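Local structure of 3-hydroxyisobutyrate dehydrogenase (Thermus thermophilus, 2CVZ) at residues Leu9-Ala21 / Val116-Leu128. The protein probably catalyses the NADP-dependent oxidation of 3-hydroxyisobutyrate, a step of valine catabolism, and binds NADPH in its N-terminal Rossmann-type domain. Residues are numbered along the deposited sequence; the frame is centred on the assembly and turned at random.
Sequences LGAMGYPMAGHLA and VSGGTSGAEAGTL. With NDP (NADPH dihydro-nicotinamide-adenine-dinucleotide phosphate), chain G.
Met12, a selenomethionine, reaches from the glycine-rich turn of a Rossmann-type dinucleotide fold to helix 119-125, which follows strand 110-117, and illustrates how one side chain can touch both the nicotinamide and the strand residues Val116 and Leu128. Its CE lies 3.7 Å from both Val116 CG2 and Leu128 CD2, while SE passes over the backbone of Gly119. Bends at chi2 and chi3 fold the chain around, leaving CG against the nicotinamide ring of NADPH and CE between Gly119 O and the methyls of Val116 and Leu128. Next along, Ala123 CB packs 3.6 Å from Pro15 CG, and the Met16 side chain crosses that of Leu128 at about a right angle, CG against CD1.

Helices 13-21 and 119-125 run nearly parallel, 13° apart, and at the C-terminal end of helix 119-125 His19 meets the Schellman motif that closes it. Gly126, the C-prime residue, lays its CA over one face of the His19 imidazole, a CH-pi contact of 3.6 Å to the ring centroid. NE2 makes two weak, bent hydrogen bonds, to Ala123 O and Glu124 O. A leucine in place of His19 has no N-H for these carbonyls and no flat ring for Gly126, and the end of helix 119-125 would probably be less firmly tied to helix 13-21.

At the opposite end the turn grips the pyrophosphate through backbone amides: Met12 N donates to NADPH O2N. Ala11 N donates to NADPH O1A at 2.8 Å, almost straight at 174°.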
loop_
_atom_site.group_PDB
_atom_site.type_symbol
_atom_site.label_atom_id
_atom_site.label_comp_id
_atom_site.label_asym_id
_atom_site.label_seq_id
_atom_site.Cartn_x
_atom_site.Cartn_y
_atom_site.Cartn_z
ATOM N N LEU C 9 34.378 10.487 -11.917
ATOM C CA LEU C 9 34.074 11.912 -11.947
ATOM C C LEU C 9 32.682 12.178 -12.512
ATOM O O LEU C 9 32.537 12.794 -13.567
ATOM C CB LEU C 9 35.133 12.646 -12.778
ATOM C CG LEU C 9 36.580 12.356 -12.364
ATOM C CD1 LEU C 9 37.541 13.073 -13.302
ATOM C CD2 LEU C 9 36.806 12.807 -10.922
ATOM N N GLY C 10 31.660 11.716 -11.799
ATOM C CA GLY C 10 30.293 11.912 -12.249
ATOM C C GLY C 10 29.650 13.164 -11.687
ATOM O O GLY C 10 30.344 14.105 -11.298
ATOM N N ALA C 11 28.321 13.179 -11.646
ATOM C CA ALA C 11 27.580 14.324 -11.130
ATOM C C ALA C 11 28.114 14.693 -9.753
ATOM O O ALA C 11 28.279 15.868 -9.432
ATOM C CB ALA C 11 26.098 13.990 -11.039
HETATM N N MSE C 12 28.385 13.673 -8.949
HETATM C CA MSE C 12 28.900 13.871 -7.601
HETATM C C MSE C 12 30.422 13.877 -7.544
HETATM O O MSE C 12 31.023 14.767 -6.942
HETATM C CB MSE C 12 28.380 12.774 -6.673
HETATM C CG MSE C 12 26.884 12.791 -6.458
HETATM SE SE MSE C 12 26.260 14.429 -5.639
HETATM C CE MSE C 12 27.027 14.174 -3.889
ATOM N N GLY C 13 31.039 12.879 -8.171
ATOM C CA GLY C 13 32.485 12.761 -8.156
ATOM C C GLY C 13 33.277 13.935 -8.701
ATOM O O GLY C 13 34.304 14.312 -8.137
ATOM N N TYR C 14 32.816 14.511 -9.805
ATOM C CA TYR C 14 33.522 15.636 -10.409
ATOM C C TYR C 14 33.735 16.772 -9.397
ATOM O O TYR C 14 34.874 17.133 -9.094
ATOM C CB TYR C 14 32.753 16.139 -11.637
ATOM C CG TYR C 14 33.552 17.059 -12.538
ATOM C CD1 TYR C 14 34.444 16.547 -13.482
ATOM C CD2 TYR C 14 33.425 18.442 -12.434
ATOM C CE1 TYR C 14 35.190 17.400 -14.306
ATOM C CE2 TYR C 14 34.161 19.297 -13.246
ATOM C CZ TYR C 14 35.039 18.773 -14.178
ATOM O OH TYR C 14 35.765 19.631 -14.972
ATOM N N PRO C 15 32.648 17.351 -8.856
ATOM C CA PRO C 15 32.851 18.437 -7.886
ATOM C C PRO C 15 33.554 17.981 -6.604
ATOM O O PRO C 15 34.365 18.714 -6.042
ATOM C CB PRO C 15 31.432 18.952 -7.636
ATOM C CG PRO C 15 30.576 17.741 -7.887
ATOM C CD PRO C 15 31.212 17.141 -9.113
HETATM N N MSE C 16 33.247 16.770 -6.147
HETATM C CA MSE C 16 33.874 16.244 -4.938
HETATM C C MSE C 16 35.387 16.197 -5.085
HETATM O O MSE C 16 36.125 16.639 -4.199
HETATM C CB MSE C 16 33.345 14.842 -4.633
HETATM C CG MSE C 16 31.930 14.829 -4.104
HETATM SE SE MSE C 16 31.245 13.027 -3.964
HETATM C CE MSE C 16 32.275 12.425 -2.455
ATOM N N ALA C 17 35.847 15.656 -6.209
ATOM C CA ALA C 17 37.275 15.556 -6.473
ATOM C C ALA C 17 37.856 16.953 -6.638
ATOM O O ALA C 17 39.053 17.161 -6.449
ATOM C CB ALA C 17 37.521 14.729 -7.729
ATOM N N GLY C 18 37.004 17.906 -7.001
ATOM C CA GLY C 18 37.461 19.274 -7.166
ATOM C C GLY C 18 37.911 19.844 -5.833
ATOM O O GLY C 18 38.938 20.525 -5.747
ATOM N N HIS C 19 37.142 19.573 -4.783
ATOM C CA HIS C 19 37.499 20.061 -3.457
ATOM C C HIS C 19 38.818 19.445 -3.008
ATOM O O HIS C 19 39.663 20.127 -2.425
ATOM C CB HIS C 19 36.383 19.746 -2.461
ATOM C CG HIS C 19 35.191 20.635 -2.615
ATOM N ND1 HIS C 19 35.206 21.963 -2.246
ATOM C CD2 HIS C 19 33.974 20.411 -3.165
ATOM C CE1 HIS C 19 34.050 22.519 -2.563
ATOM N NE2 HIS C 19 33.285 21.598 -3.123
ATOM N N LEU C 20 39.000 18.161 -3.296
ATOM C CA LEU C 20 40.235 17.477 -2.932
ATOM C C LEU C 20 41.422 18.053 -3.701
ATOM O O LEU C 20 42.490 18.263 -3.137
ATOM C CB LEU C 20 40.133 15.981 -3.244
ATOM C CG LEU C 20 39.175 15.131 -2.408
ATOM C CD1 LEU C 20 39.106 13.730 -2.993
ATOM C CD2 LEU C 20 39.655 15.084 -0.965
ATOM N N ALA C 21 41.221 18.304 -4.992
ATOM C CA ALA C 21 42.281 18.821 -5.852
ATOM C C ALA C 21 42.839 20.180 -5.438
ATOM O O ALA C 21 44.018 20.460 -5.653
ATOM C CB ALA C 21 41.793 18.878 -7.304
ATOM N N VAL C 116 27.352 9.725 0.772
ATOM C CA VAL C 116 27.068 11.103 1.144
ATOM C C VAL C 116 25.661 11.585 0.818
ATOM O O VAL C 116 24.907 10.925 0.110
ATOM C CB VAL C 116 28.069 12.050 0.444
ATOM C CG1 VAL C 116 29.499 11.694 0.848
ATOM C CG2 VAL C 116 27.919 11.933 -1.068
ATOM N N SER C 117 25.319 12.752 1.353
ATOM C CA SER C 117 24.027 13.363 1.094
ATOM C C SER C 117 24.233 14.863 0.975
ATOM O O SER C 117 25.070 15.437 1.672
ATOM C CB SER C 117 23.039 13.061 2.217
ATOM O OG SER C 117 21.749 13.538 1.866
ATOM N N GLY C 118 23.469 15.493 0.086
ATOM C CA GLY C 118 23.589 16.924 -0.118
ATOM C C GLY C 118 23.348 17.289 -1.570
ATOM O O GLY C 118 23.172 18.461 -1.905
ATOM N N GLY C 119 23.341 16.280 -2.437
ATOM C CA GLY C 119 23.111 16.522 -3.852
ATOM C C GLY C 119 24.289 17.178 -4.546
ATOM O O GLY C 119 25.335 17.405 -3.934
ATOM N N THR C 120 24.128 17.480 -5.831
ATOM C CA THR C 120 25.202 18.111 -6.583
ATOM C C THR C 120 25.511 19.501 -6.037
ATOM O O THR C 120 26.655 19.955 -6.097
ATOM C CB THR C 120 24.859 18.205 -8.090
ATOM O OG1 THR C 120 23.583 18.836 -8.261
ATOM C CG2 THR C 120 24.822 16.815 -8.713
ATOM N N SER C 121 24.501 20.171 -5.490
ATOM C CA SER C 121 24.700 21.508 -4.935
ATOM C C SER C 121 25.587 21.431 -3.694
ATOM O O SER C 121 26.428 22.302 -3.464
ATOM C CB SER C 121 23.357 22.142 -4.565
ATOM O OG SER C 121 22.711 21.405 -3.542
ATOM N N GLY C 122 25.392 20.384 -2.896
ATOM C CA GLY C 122 26.193 20.211 -1.698
ATOM C C GLY C 122 27.614 19.850 -2.078
ATOM O O GLY C 122 28.574 20.283 -1.440
ATOM N N ALA C 123 27.748 19.051 -3.131
ATOM C CA ALA C 123 29.057 18.636 -3.608
ATOM C C ALA C 123 29.844 19.850 -4.095
ATOM O O ALA C 123 31.038 19.978 -3.829
ATOM C CB ALA C 123 28.902 17.627 -4.734
ATOM N N GLU C 124 29.169 20.742 -4.812
ATOM C CA GLU C 124 29.817 21.938 -5.338
ATOM C C GLU C 124 30.222 22.880 -4.205
ATOM O O GLU C 124 31.278 23.507 -4.256
ATOM C CB GLU C 124 28.881 22.661 -6.314
ATOM C CG GLU C 124 28.427 21.790 -7.476
ATOM C CD GLU C 124 27.568 22.536 -8.479
ATOM O OE1 GLU C 124 26.715 23.345 -8.055
ATOM O OE2 GLU C 124 27.736 22.302 -9.696
ATOM N N ALA C 125 29.384 22.964 -3.180
ATOM C CA ALA C 125 29.659 23.830 -2.042
ATOM C C ALA C 125 30.661 23.201 -1.077
ATOM O O ALA C 125 31.288 23.900 -0.278
ATOM C CB ALA C 125 28.367 24.146 -1.307
ATOM N N GLY C 126 30.809 21.881 -1.151
ATOM C CA GLY C 126 31.725 21.193 -0.255
ATOM C C GLY C 126 31.137 21.089 1.144
ATOM O O GLY C 126 31.855 21.138 2.143
ATOM N N THR C 127 29.820 20.928 1.211
ATOM C CA THR C 127 29.121 20.833 2.488
ATOM C C THR C 127 28.385 19.507 2.646
ATOM O O THR C 127 27.412 19.413 3.396
ATOM C CB THR C 127 28.096 21.967 2.620
ATOM O OG1 THR C 127 27.187 21.907 1.512
ATOM C CG2 THR C 127 28.796 23.321 2.626
ATOM N N LEU C 128 28.849 18.482 1.940
ATOM C CA LEU C 128 28.209 17.176 2.009
ATOM C C LEU C 128 28.243 16.559 3.400
ATOM O O LEU C 128 29.163 16.803 4.187
ATOM C CB LEU C 128 28.875 16.208 1.027
ATOM C CG LEU C 128 28.721 16.506 -0.464
ATOM C CD1 LEU C 128 29.584 15.536 -1.255
ATOM C CD2 LEU C 128 27.255 16.389 -0.873
HETATM P PA NDP G . 26.769 9.624 -12.454
HETATM O O1A NDP G . 26.774 11.039 -12.713
HETATM O O2A NDP G . 25.911 8.645 -13.211
HETATM O O5B NDP G . 28.336 9.157 -12.545
HETATM C C5B NDP G . 28.677 7.775 -12.378
HETATM C C4B NDP G . 30.192 7.768 -12.523
HETATM O O4B NDP G . 30.590 6.374 -12.412
HETATM C C3B NDP G . 30.764 8.298 -13.797
HETATM O O3B NDP G . 32.019 8.969 -13.510
HETATM C C2B NDP G . 31.018 7.100 -14.629
HETATM O O2B NDP G . 31.947 7.204 -15.711
HETATM C C1B NDP G . 31.351 6.091 -13.575
HETATM N N9A NDP G . 31.113 4.693 -14.028
HETATM C C8A NDP G . 29.892 4.079 -14.394
HETATM N N7A NDP G . 30.083 2.819 -14.735
HETATM C C5A NDP G . 31.423 2.581 -14.603
HETATM C C6A NDP G . 32.249 1.453 -14.810
HETATM N N6A NDP G . 31.722 0.301 -15.228
HETATM N N1A NDP G . 33.582 1.551 -14.578
HETATM C C2A NDP G . 34.113 2.722 -14.155
HETATM N N3A NDP G . 33.422 3.844 -13.930
HETATM C C4A NDP G . 32.066 3.709 -14.174
HETATM O O3 NDP G . 26.508 9.346 -10.928
HETATM P PN NDP G . 26.258 10.213 -9.610
HETATM O O1N NDP G . 25.032 10.983 -9.835
HETATM O O2N NDP G . 27.571 10.907 -9.390
HETATM O O5D NDP G . 26.138 9.054 -8.519
HETATM C C5D NDP G . 27.272 8.200 -8.156
HETATM C C4D NDP G . 26.947 7.580 -6.763
HETATM O O4D NDP G . 26.623 8.652 -5.881
HETATM C C3D NDP G . 25.696 6.696 -6.802
HETATM O O3D NDP G . 25.906 5.554 -5.959
HETATM C C2D NDP G . 24.583 7.601 -6.342
HETATM O O2D NDP G . 23.484 6.821 -5.903
HETATM C C1D NDP G . 25.385 8.381 -5.218
HETATM N N1N NDP G . 24.794 9.698 -4.826
HETATM C C2N NDP G . 24.285 10.542 -5.852
HETATM C C3N NDP G . 23.735 11.818 -5.422
HETATM C C7N NDP G . 23.197 12.757 -6.413
HETATM O O7N NDP G . 22.435 13.700 -6.116
HETATM N N7N NDP G . 23.531 12.636 -7.711
HETATM C C4N NDP G . 23.739 12.131 -4.056
HETATM C C5N NDP G . 24.234 11.301 -3.093
HETATM C C6N NDP G . 24.763 10.084 -3.474
HETATM P P2B NDP G . 31.612 7.836 -17.090
HETATM O O1X NDP G . 32.573 7.171 -17.993
HETATM O O2X NDP G . 31.805 9.309 -16.995
HETATM O O3X NDP G . 30.171 7.506 -17.472
#